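Local coordinates for protein putative sugar isomerase (Parabacteroides distasonis, PDB 3LMZ) that probably acts as a sugar isomerase built on a xylose isomerase-like TIM barrel, its exact substrate not being established, at residues Y117-V122 against K152-R157; D126-I131 against R184-H189; I158-D163 against K179-R184. One frame throughout, in Å; residues are numbered along the deposited sequence.

Contact 1 (Y117-V122 against K152-R157)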
loop_
_atom_site.group_PDB
_atom_site.type_symbol
_atom_site.label_atom_id
_atom_site.label_comp_id
_atom_site.label_asym_id
_atom_site.label_seq_id
_atom_site.Cartn_x
_atom_site.Cartn_y
_atom_site.Cartn_z
ATOM N N TYR A 117 -41.071 7.986 0.775
ATOM C CA TYR A 117 -41.232 6.710 0.104
ATOM C C TYR A 117 -40.135 5.708 0.478
ATOM O O TYR A 117 -40.390 4.519 0.667
ATOM C CB TYR A 117 -41.311 6.936 -1.411
ATOM C CG TYR A 117 -41.911 5.748 -2.150
ATOM C CD1 TYR A 117 -43.267 5.522 -2.109
ATOM C CD2 TYR A 117 -41.140 4.898 -2.911
ATOM C CE1 TYR A 117 -43.867 4.465 -2.760
ATOM C CE2 TYR A 117 -41.712 3.795 -3.572
ATOM C CZ TYR A 117 -43.099 3.624 -3.523
ATOM O OH TYR A 117 -43.714 2.535 -4.148
ATOM N N VAL A 118 -38.900 6.172 0.585
ATOM C CA VAL A 118 -37.828 5.320 1.113
ATOM C C VAL A 118 -38.179 4.776 2.509
ATOM O O VAL A 118 -38.015 3.596 2.784
ATOM C CB VAL A 118 -36.489 6.072 1.168
ATOM C CG1 VAL A 118 -35.400 5.173 1.851
ATOM C CG2 VAL A 118 -36.036 6.448 -0.247
ATOM N N ASP A 119 -38.750 5.634 3.341
ATOM C CA ASP A 119 -39.252 5.248 4.668
ATOM C C ASP A 119 -40.255 4.098 4.587
ATOM O O ASP A 119 -40.135 3.061 5.266
ATOM C CB ASP A 119 -39.803 6.461 5.401
ATOM C CG ASP A 119 -40.172 6.169 6.828
ATOM O OD1 ASP A 119 -41.187 5.432 7.028
ATOM O OD2 ASP A 119 -39.564 6.762 7.728
ATOM N N LYS A 120 -41.253 4.244 3.714
ATOM C CA LYS A 120 -42.239 3.190 3.454
ATOM C C LYS A 120 -41.552 1.885 3.033
ATOM O O LYS A 120 -41.882 0.779 3.518
ATOM C CB LYS A 120 -43.208 3.644 2.325
ATOM C CG LYS A 120 -44.348 2.740 2.070
ATOM C CD LYS A 120 -45.142 3.160 0.814
ATOM C CE LYS A 120 -46.450 3.681 1.122
ATOM N NZ LYS A 120 -47.190 4.004 -0.144
ATOM N N LYS A 121 -40.529 1.974 2.169
ATOM C CA LYS A 121 -39.891 0.784 1.619
ATOM C C LYS A 121 -38.951 0.090 2.634
ATOM O O LYS A 121 -38.975 -1.146 2.712
ATOM C CB LYS A 121 -39.167 1.131 0.302
ATOM C CG LYS A 121 -40.153 1.367 -0.865
ATOM C CD LYS A 121 -40.683 0.020 -1.389
ATOM C CE LYS A 121 -41.838 0.124 -2.341
ATOM N NZ LYS A 121 -42.145 -1.245 -2.931
ATOM N N VAL A 122 -38.276 0.857 3.491
ATOM C CA VAL A 122 -37.475 0.202 4.492
ATOM C C VAL A 122 -38.383 -0.546 5.455
ATOM O O VAL A 122 -37.976 -1.620 5.928
ATOM C CB VAL A 122 -36.440 1.095 5.289
ATOM C CG1 VAL A 122 -35.394 1.731 4.368
ATOM C CG2 VAL A 122 -37.093 2.177 6.090
ATOM N N LYS A 152 -33.119 12.266 10.553
ATOM C CA LYS A 152 -33.140 12.017 11.983
ATOM C C LYS A 152 -34.569 11.764 12.507
ATOM O O LYS A 152 -34.742 11.072 13.529
ATOM C CB LYS A 152 -32.489 13.175 12.716
ATOM C CG LYS A 152 -33.133 14.517 12.459
ATOM C CD LYS A 152 -32.570 15.678 13.321
ATOM C CE LYS A 152 -33.458 15.958 14.555
ATOM N NZ LYS A 152 -34.865 16.457 14.220
ATOM N N ASP A 153 -35.582 12.294 11.807
ATOM C CA ASP A 153 -36.943 12.099 12.236
ATOM C C ASP A 153 -37.677 10.961 11.522
ATOM O O ASP A 153 -38.873 10.731 11.789
ATOM C CB ASP A 153 -37.732 13.405 12.094
ATOM C CG ASP A 153 -37.361 14.443 13.122
ATOM O OD1 ASP A 153 -36.771 14.114 14.185
ATOM O OD2 ASP A 153 -37.666 15.643 12.846
ATOM N N LEU A 154 -36.982 10.301 10.587
ATOM C CA LEU A 154 -37.549 9.229 9.802
ATOM C C LEU A 154 -37.140 7.856 10.385
ATOM O O LEU A 154 -36.509 7.782 11.433
ATOM C CB LEU A 154 -37.130 9.345 8.338
ATOM C CG LEU A 154 -37.514 10.676 7.664
ATOM C CD1 LEU A 154 -37.075 10.641 6.211
ATOM C CD2 LEU A 154 -39.043 10.975 7.833
ATOM N N ASP A 155 -37.489 6.786 9.708
ATOM C CA ASP A 155 -37.237 5.457 10.213
ATOM C C ASP A 155 -35.733 5.314 10.578
ATOM O O ASP A 155 -34.861 5.792 9.842
ATOM C CB ASP A 155 -37.575 4.454 9.109
ATOM C CG ASP A 155 -37.647 3.038 9.598
ATOM O OD1 ASP A 155 -36.552 2.472 9.856
ATOM O OD2 ASP A 155 -38.786 2.514 9.768
ATOM N N PRO A 156 -35.448 4.631 11.699
ATOM C CA PRO A 156 -34.071 4.422 12.132
ATOM C C PRO A 156 -33.177 3.699 11.122
ATOM O O PRO A 156 -31.934 3.786 11.223
ATOM C CB PRO A 156 -34.241 3.578 13.369
ATOM C CG PRO A 156 -35.533 3.898 13.881
ATOM C CD PRO A 156 -36.415 4.173 12.710
ATOM N N ARG A 157 -33.767 2.952 10.165
ATOM C CA ARG A 157 -33.020 2.242 9.150
ATOM C C ARG A 157 -32.524 3.078 7.949
ATOM O O ARG A 157 -31.854 2.558 7.080
ATOM C CB ARG A 157 -33.833 1.035 8.692
ATOM C CG ARG A 157 -33.982 -0.062 9.738
ATOM C CD ARG A 157 -35.073 -1.035 9.391
ATOM N NE ARG A 157 -36.393 -0.402 9.475
ATOM C CZ ARG A 157 -37.547 -1.047 9.494
ATOM N NH1 ARG A 157 -37.608 -2.381 9.456
ATOM N NH2 ARG A 157 -38.694 -0.365 9.619
#
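Two acidic side chains, Asp119 on helix 115-125 and Asp155 in the loop before strand 158-163, lie against each other, an arrangement that like charges would normally oppose. Their carboxylate planes stand 76° apart, and Asp119 OD1 and Asp155 OD2 remain 4.7 Å from each other. Lys123, one helical turn beyond Asp119, forms salt bridges with both carboxylates and probably offsets their repulsion. With OD1 of Asp119 engaged in this way, its other oxygen turns to the loop: Asp155 N donates to Asp119 OD2 at 2.9 Å, on the syn side but 31° out of the carboxylate plane. CG of Asp119 lies anti to its backbone N (chi1 -173°), and an aspartate suits the place because it offers one oxygen to the loop and the other to Lys123.

Asp155 is itself held from within its own segment, by Arg157. Its OD1 accepts Arg157 N at 2.8 Å, closing an Asx turn around Pro156, and also Arg157 NE, while Arg157 NH2 reaches Asp155 OD2 at 2.9 Å. This side-on, two-nitrogen grip fixes the guanidinium, one face of which is covered by Val122 O, 3.6 Å above the plane and over its centre. Val122 CG2 packs 3.7 Å from Asp155 CG, a methyl of the beta-branched valine lying against the carbon atoms of the acid. Asp126 takes Arg157 NH1 in a further salt bridge.

The acids thus form a small alternating charge network with Lys123 and Arg157. Its shared counter-charges probably keep both carboxylates ionised, and polar bonds join the loop to the helix beside the packing of Val122.

Contact 2 (D126-I131 against R184-H189)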
loop_
_atom_site.group_PDB
_atom_site.type_symbol
_atom_site.label_atom_id
_atom_site.label_comp_id
_atom_site.label_asym_id
_atom_site.label_seq_id
_atom_site.Cartn_x
_atom_site.Cartn_y
_atom_site.Cartn_z
ATOM N N ASP A 126 -37.580 -4.380 5.491
ATOM C CA ASP A 126 -36.654 -4.452 6.623
ATOM C C ASP A 126 -35.197 -4.436 6.137
ATOM O O ASP A 126 -34.390 -5.315 6.480
ATOM C CB ASP A 126 -36.888 -5.697 7.482
ATOM C CG ASP A 126 -36.101 -5.655 8.799
ATOM O OD1 ASP A 126 -35.684 -4.544 9.325
ATOM O OD2 ASP A 126 -35.902 -6.766 9.365
ATOM N N PHE A 127 -34.858 -3.412 5.355
ATOM C CA PHE A 127 -33.503 -3.149 4.883
ATOM C C PHE A 127 -33.003 -1.810 5.479
ATOM O O PHE A 127 -33.812 -0.941 5.838
ATOM C CB PHE A 127 -33.450 -2.988 3.330
ATOM C CG PHE A 127 -33.783 -4.227 2.549
ATOM C CD1 PHE A 127 -33.757 -5.480 3.093
ATOM C CD2 PHE A 127 -34.059 -4.095 1.183
ATOM C CE1 PHE A 127 -34.043 -6.614 2.323
ATOM C CE2 PHE A 127 -34.325 -5.208 0.415
ATOM C CZ PHE A 127 -34.308 -6.447 0.970
ATOM N N HIS A 128 -31.687 -1.690 5.621
ATOM C CA HIS A 128 -31.053 -0.413 5.875
ATOM C C HIS A 128 -30.780 0.257 4.526
ATOM O O HIS A 128 -30.565 -0.385 3.497
ATOM C CB HIS A 128 -29.789 -0.588 6.691
ATOM C CG HIS A 128 -30.027 -0.834 8.157
ATOM N ND1 HIS A 128 -30.470 -2.054 8.633
ATOM C CD2 HIS A 128 -29.888 -0.029 9.234
ATOM C CE1 HIS A 128 -30.579 -1.983 9.952
ATOM N NE2 HIS A 128 -30.210 -0.771 10.341
ATOM N N TYR A 129 -30.792 1.585 4.546
ATOM C CA TYR A 129 -30.644 2.427 3.395
ATOM C C TYR A 129 -29.667 3.555 3.739
ATOM O O TYR A 129 -29.915 4.337 4.658
ATOM C CB TYR A 129 -31.996 3.026 2.999
ATOM C CG TYR A 129 -32.021 3.731 1.675
ATOM C CD1 TYR A 129 -31.526 5.027 1.562
ATOM C CD2 TYR A 129 -32.575 3.169 0.534
ATOM C CE1 TYR A 129 -31.554 5.704 0.355
ATOM C CE2 TYR A 129 -32.609 3.829 -0.664
ATOM C CZ TYR A 129 -32.144 5.110 -0.743
ATOM O OH TYR A 129 -32.187 5.770 -1.948
ATOM N N ALA A 130 -28.540 3.603 3.031
ATOM C CA ALA A 130 -27.439 4.510 3.321
ATOM C C ALA A 130 -27.324 5.517 2.175
ATOM O O ALA A 130 -26.987 5.131 1.077
ATOM C CB ALA A 130 -26.117 3.738 3.471
ATOM N N ILE A 131 -27.611 6.781 2.456
ATOM C CA ILE A 131 -27.573 7.864 1.453
ATOM C C ILE A 131 -26.099 8.304 1.251
ATOM O O ILE A 131 -25.399 8.678 2.219
ATOM C CB ILE A 131 -28.418 9.082 1.879
ATOM C CG1 ILE A 131 -29.893 8.699 1.994
ATOM C CG2 ILE A 131 -28.197 10.233 0.876
ATOM C CD1 ILE A 131 -30.748 9.638 2.753
ATOM N N ARG A 184 -26.799 6.550 12.687
ATOM C CA ARG A 184 -27.276 6.468 11.307
ATOM C C ARG A 184 -26.142 6.376 10.272
ATOM O O ARG A 184 -26.341 6.808 9.172
ATOM C CB ARG A 184 -28.174 7.672 11.007
ATOM C CG ARG A 184 -29.472 7.606 11.798
ATOM C CD ARG A 184 -30.329 8.804 11.524
ATOM N NE ARG A 184 -31.588 8.810 12.265
ATOM C CZ ARG A 184 -32.725 8.213 11.889
ATOM N NH1 ARG A 184 -32.813 7.510 10.783
ATOM N NH2 ARG A 184 -33.825 8.330 12.647
ATOM N N VAL A 185 -24.941 5.893 10.632
ATOM C CA VAL A 185 -23.903 5.628 9.625
ATOM C C VAL A 185 -23.920 4.116 9.341
ATOM O O VAL A 185 -23.548 3.286 10.204
ATOM C CB VAL A 185 -22.499 6.066 10.090
ATOM C CG1 VAL A 185 -21.408 5.666 9.080
ATOM C CG2 VAL A 185 -22.472 7.609 10.369
ATOM N N PHE A 186 -24.377 3.754 8.134
ATOM C CA PHE A 186 -24.580 2.344 7.802
ATOM C C PHE A 186 -23.573 1.809 6.812
ATOM O O PHE A 186 -23.534 0.612 6.537
ATOM C CB PHE A 186 -26.049 2.102 7.368
ATOM C CG PHE A 186 -27.048 2.437 8.457
ATOM C CD1 PHE A 186 -26.839 2.036 9.781
ATOM C CD2 PHE A 186 -28.161 3.217 8.183
ATOM C CE1 PHE A 186 -27.738 2.353 10.779
ATOM C CE2 PHE A 186 -29.029 3.545 9.185
ATOM C CZ PHE A 186 -28.815 3.114 10.471
ATOM N N ASP A 187 -22.812 2.719 6.226
ATOM C CA ASP A 187 -21.750 2.361 5.268
ATOM C C ASP A 187 -20.763 3.507 5.258
ATOM O O ASP A 187 -21.044 4.614 5.751
ATOM C CB ASP A 187 -22.335 2.135 3.873
ATOM C CG ASP A 187 -21.365 1.515 2.880
ATOM O OD1 ASP A 187 -20.889 0.416 3.177
ATOM O OD2 ASP A 187 -21.270 2.063 1.794
HETATM N N MSE A 188 -19.575 3.264 4.699
HETATM C CA MSE A 188 -18.576 4.307 4.661
HETATM C C MSE A 188 -17.756 4.101 3.390
HETATM O O MSE A 188 -17.376 2.973 3.085
HETATM C CB MSE A 188 -17.626 4.191 5.842
HETATM C CG MSE A 188 -16.743 5.396 6.064
HETATM SE SE MSE A 188 -15.527 5.140 7.584
HETATM C CE MSE A 188 -17.064 4.862 8.890
ATOM N N HIS A 189 -17.474 5.217 2.706
ATOM C CA HIS A 189 -16.445 5.247 1.655
ATOM C C HIS A 189 -15.215 5.898 2.265
ATOM O O HIS A 189 -15.237 7.094 2.661
ATOM C CB HIS A 189 -16.953 6.003 0.413
ATOM C CG HIS A 189 -18.001 5.255 -0.350
ATOM N ND1 HIS A 189 -18.520 5.694 -1.551
ATOM C CD2 HIS A 189 -18.558 4.041 -0.119
ATOM C CE1 HIS A 189 -19.387 4.792 -2.001
ATOM N NE2 HIS A 189 -19.427 3.777 -1.157
#
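His128 sets the edge of its imidazole on the face of Phe186 in a T-shaped stack, the centroids 4.5 Å apart and the planes at 75°, with Phe186 CG anti to its carbonyl carbon (chi1 -61°). The touching atom is His128 CD2, poised 3.4 Å above the Phe186 ring plane and over its centre, nearly equidistant from all six carbons. Next on the same side of the strand, Ala130 CB meets Phe186 CB at 4.2 Å and Asp187 CB at 4.1 Å; a residue as small as alanine suits a point where two side chains converge.

Strands 128-132 and 185-193 do not pair directly. Both flank strand 158-163 in the TIM barrel, and its curvature turns their inner residues toward each other, with 45° between the two strand directions. Phe186 leaves extended geometry, and Asp187 after it points the same way.

An alanine in place of Phe186 would probably leave His128 CD2 without its aromatic face and open a gap between the imidazole and the backbone of Arg184, whose carbonyl carbon lies over the ring's opposite face. Farther out, Asp187 OD1 is hydrogen-bonded to Tyr78 OH, and His128 is held in the sheet by backbone bonds to Lys104 and Ile106.

Contact 3 (I158-D163 against K179-R184); sequences IGMCLD and KKYHTR
Arg184 sends its CG anti to its carbonyl carbon (chi1 -68°), and with the chain extended from CG to NE, NH1 arrives at Ile158 O. Met160, deposited as selenomethionine, has CG between its backbone N and carbonyl carbon (chi1 71°), and a bend at chi3 brings CE to the other segment.

At the end of the arginine, NH1 donates to Ile158 O at 2.7 Å, in the planes of both the carbonyl and the guanidinium. Asp155 O takes NH1 as well and Leu154 O takes NH2, so three backbone carbonyls gather about this buried cation. Arginine suits the place: a long, flat donor with several N-H groups can satisfy oxygens that the strand's entrance leaves pointing at it, and their partial negative charge probably offsets its own.

The main chain of Arg184 works too. Met160 N donates to Arg184 O at 2.9 Å, with a C=O...N angle of 168°, while Gly159 CA approaches the same oxygen at 3.2 Å in a CA-H...O contact. A CB on Gly159 would fall only 2.1 Å from Arg184 O, which probably accounts for a glycine here, since any side chain would clash unless the backbone moved. Farther along, Met160 CE rests 3.8 Å from Tyr181 CB, a flexible apolar tip that can settle against the CB and ring atoms of Tyr181. The ring of Tyr181 stacks with Trp148, and its OH bonds to Thr145.

Strand 158-163, the helices after it and strand 185-193 form a beta-alpha-beta crossover; the bond from Met160 N starts the parallel pairing of its two strands, the repeating connection of a TIM barrel.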
loop_
_atom_site.group_PDB
_atom_site.type_symbol
_atom_site.label_atom_id
_atom_site.label_comp_id
_atom_site.label_asym_id
_atom_site.label_seq_id
_atom_site.Cartn_x
_atom_site.Cartn_y
_atom_site.Cartn_z
ATOM N N ILE A 158 -32.865 4.372 7.935
ATOM C CA ILE A 158 -32.404 5.301 6.945
ATOM C C ILE A 158 -31.274 6.145 7.528
ATOM O O ILE A 158 -31.386 6.746 8.571
ATOM C CB ILE A 158 -33.494 6.226 6.445
ATOM C CG1 ILE A 158 -34.714 5.449 5.943
ATOM C CG2 ILE A 158 -32.907 7.085 5.348
ATOM C CD1 ILE A 158 -35.949 6.326 5.581
ATOM N N GLY A 159 -30.130 6.123 6.854
ATOM C CA GLY A 159 -28.977 6.918 7.275
ATOM C C GLY A 159 -28.098 7.314 6.103
ATOM O O GLY A 159 -28.571 7.555 5.007
HETATM N N MSE A 160 -26.808 7.273 6.375
HETATM C CA MSE A 160 -25.772 7.739 5.451
HETATM C C MSE A 160 -24.714 6.691 5.174
HETATM O O MSE A 160 -24.430 5.805 5.987
HETATM C CB MSE A 160 -25.070 9.025 5.966
HETATM C CG MSE A 160 -24.146 8.829 7.173
HETATM SE SE MSE A 160 -23.514 10.523 7.803
HETATM C CE MSE A 160 -25.141 11.089 8.632
ATOM N N CYS A 161 -24.158 6.823 3.949
ATOM C CA CYS A 161 -22.854 6.289 3.539
ATOM C C CYS A 161 -21.923 7.475 3.773
ATOM O O CYS A 161 -21.922 8.484 3.026
ATOM C CB CYS A 161 -22.867 5.822 2.062
ATOM S SG CYS A 161 -21.191 5.423 1.608
ATOM N N LEU A 162 -21.213 7.376 4.898
ATOM C CA LEU A 162 -20.325 8.464 5.316
ATOM C C LEU A 162 -19.133 8.418 4.384
ATOM O O LEU A 162 -18.271 7.550 4.484
ATOM C CB LEU A 162 -19.858 8.362 6.768
ATOM C CG LEU A 162 -18.791 9.358 7.195
ATOM C CD1 LEU A 162 -19.260 10.768 7.056
ATOM C CD2 LEU A 162 -18.360 9.013 8.594
ATOM N N ASP A 163 -19.035 9.416 3.518
ATOM C CA ASP A 163 -17.904 9.529 2.577
ATOM C C ASP A 163 -16.943 10.529 3.224
ATOM O O ASP A 163 -17.166 11.738 3.260
ATOM C CB ASP A 163 -18.405 9.993 1.208
ATOM C CG ASP A 163 -17.307 9.986 0.136
ATOM O OD1 ASP A 163 -16.214 10.538 0.448
ATOM O OD2 ASP A 163 -17.596 9.369 -0.948
ATOM N N LYS A 179 -18.723 10.676 15.164
ATOM C CA LYS A 179 -19.074 10.711 16.599
ATOM C C LYS A 179 -20.538 11.154 16.773
ATOM O O LYS A 179 -21.307 10.499 17.469
ATOM C CB LYS A 179 -18.149 11.625 17.398
ATOM C CG LYS A 179 -18.418 11.621 18.908
ATOM C CD LYS A 179 -17.683 12.759 19.638
ATOM C CE LYS A 179 -16.218 12.449 19.858
ATOM N NZ LYS A 179 -15.472 13.614 20.444
ATOM N N LYS A 180 -20.917 12.257 16.129
ATOM C CA LYS A 180 -22.289 12.769 16.244
ATOM C C LYS A 180 -23.326 11.795 15.726
ATOM O O LYS A 180 -24.389 11.565 16.364
ATOM C CB LYS A 180 -22.430 14.102 15.495
ATOM C CG LYS A 180 -21.720 15.251 16.173
ATOM C CD LYS A 180 -21.966 16.580 15.467
ATOM C CE LYS A 180 -21.280 16.649 14.115
ATOM N NZ LYS A 180 -21.318 18.016 13.522
ATOM N N TYR A 181 -23.036 11.243 14.558
ATOM C CA TYR A 181 -24.080 10.652 13.687
ATOM C C TYR A 181 -24.043 9.142 13.592
ATOM O O TYR A 181 -24.779 8.571 12.810
ATOM C CB TYR A 181 -24.009 11.262 12.282
ATOM C CG TYR A 181 -24.052 12.783 12.242
ATOM C CD1 TYR A 181 -24.916 13.488 13.084
ATOM C CD2 TYR A 181 -23.310 13.519 11.332
ATOM C CE1 TYR A 181 -24.996 14.902 13.056
ATOM C CE2 TYR A 181 -23.360 14.925 11.320
ATOM C CZ TYR A 181 -24.231 15.604 12.164
ATOM O OH TYR A 181 -24.319 16.980 12.143
ATOM N N HIS A 182 -23.141 8.506 14.328
ATOM C CA HIS A 182 -22.946 7.042 14.233
ATOM C C HIS A 182 -24.177 6.172 14.241
ATOM O O HIS A 182 -24.198 5.151 13.539
ATOM C CB HIS A 182 -21.924 6.525 15.282
ATOM C CG HIS A 182 -22.420 6.539 16.679
ATOM N ND1 HIS A 182 -22.354 7.649 17.493
ATOM C CD2 HIS A 182 -23.035 5.570 17.399
ATOM C CE1 HIS A 182 -22.926 7.367 18.651
ATOM N NE2 HIS A 182 -23.346 6.113 18.616
ATOM N N THR A 183 -25.227 6.593 14.949
ATOM C CA THR A 183 -26.445 5.786 14.983
ATOM C C THR A 183 -27.129 5.647 13.605
ATOM O O THR A 183 -27.946 4.721 13.376
ATOM C CB THR A 183 -27.448 6.345 16.007
ATOM O OG1 THR A 183 -27.726 7.729 15.717
ATOM C CG2 THR A 183 -26.847 6.241 17.444
ATOM N N ARG A 184 -26.799 6.550 12.687
ATOM C CA ARG A 184 -27.276 6.468 11.307
ATOM C C ARG A 184 -26.142 6.376 10.272
ATOM O O ARG A 184 -26.341 6.808 9.172
ATOM C CB ARG A 184 -28.174 7.672 11.007
ATOM C CG ARG A 184 -29.472 7.606 11.798
ATOM C CD ARG A 184 -30.329 8.804 11.524
ATOM N NE ARG A 184 -31.588 8.810 12.265
ATOM C CZ ARG A 184 -32.725 8.213 11.889
ATOM N NH1 ARG A 184 -32.813 7.510 10.783
ATOM N NH2 ARG A 184 -33.825 8.330 12.647
#

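How the contacts relate
Contacts 2 and 3 are buried, with centres about 7 Å apart, whereas contact 1 is only partly buried, about 19 Å from the centre of the chain. Strand 158-163 ties the inner two together: it belongs to contact 3 and pairs with both strands of contact 2, as in Ile131 N to Gly159 O. Arg184 is common to both, and its guanidinium also bonds to the loop of contact 1, which Arg157 joins to Asp126 of contact 2. The chemistry shifts with depth: carboxylates and their counter-charges at the outer helix-loop junction, backbone bonds and one buried arginine where helix gives way to strand, and aromatic and apolar meeting between barrel strands.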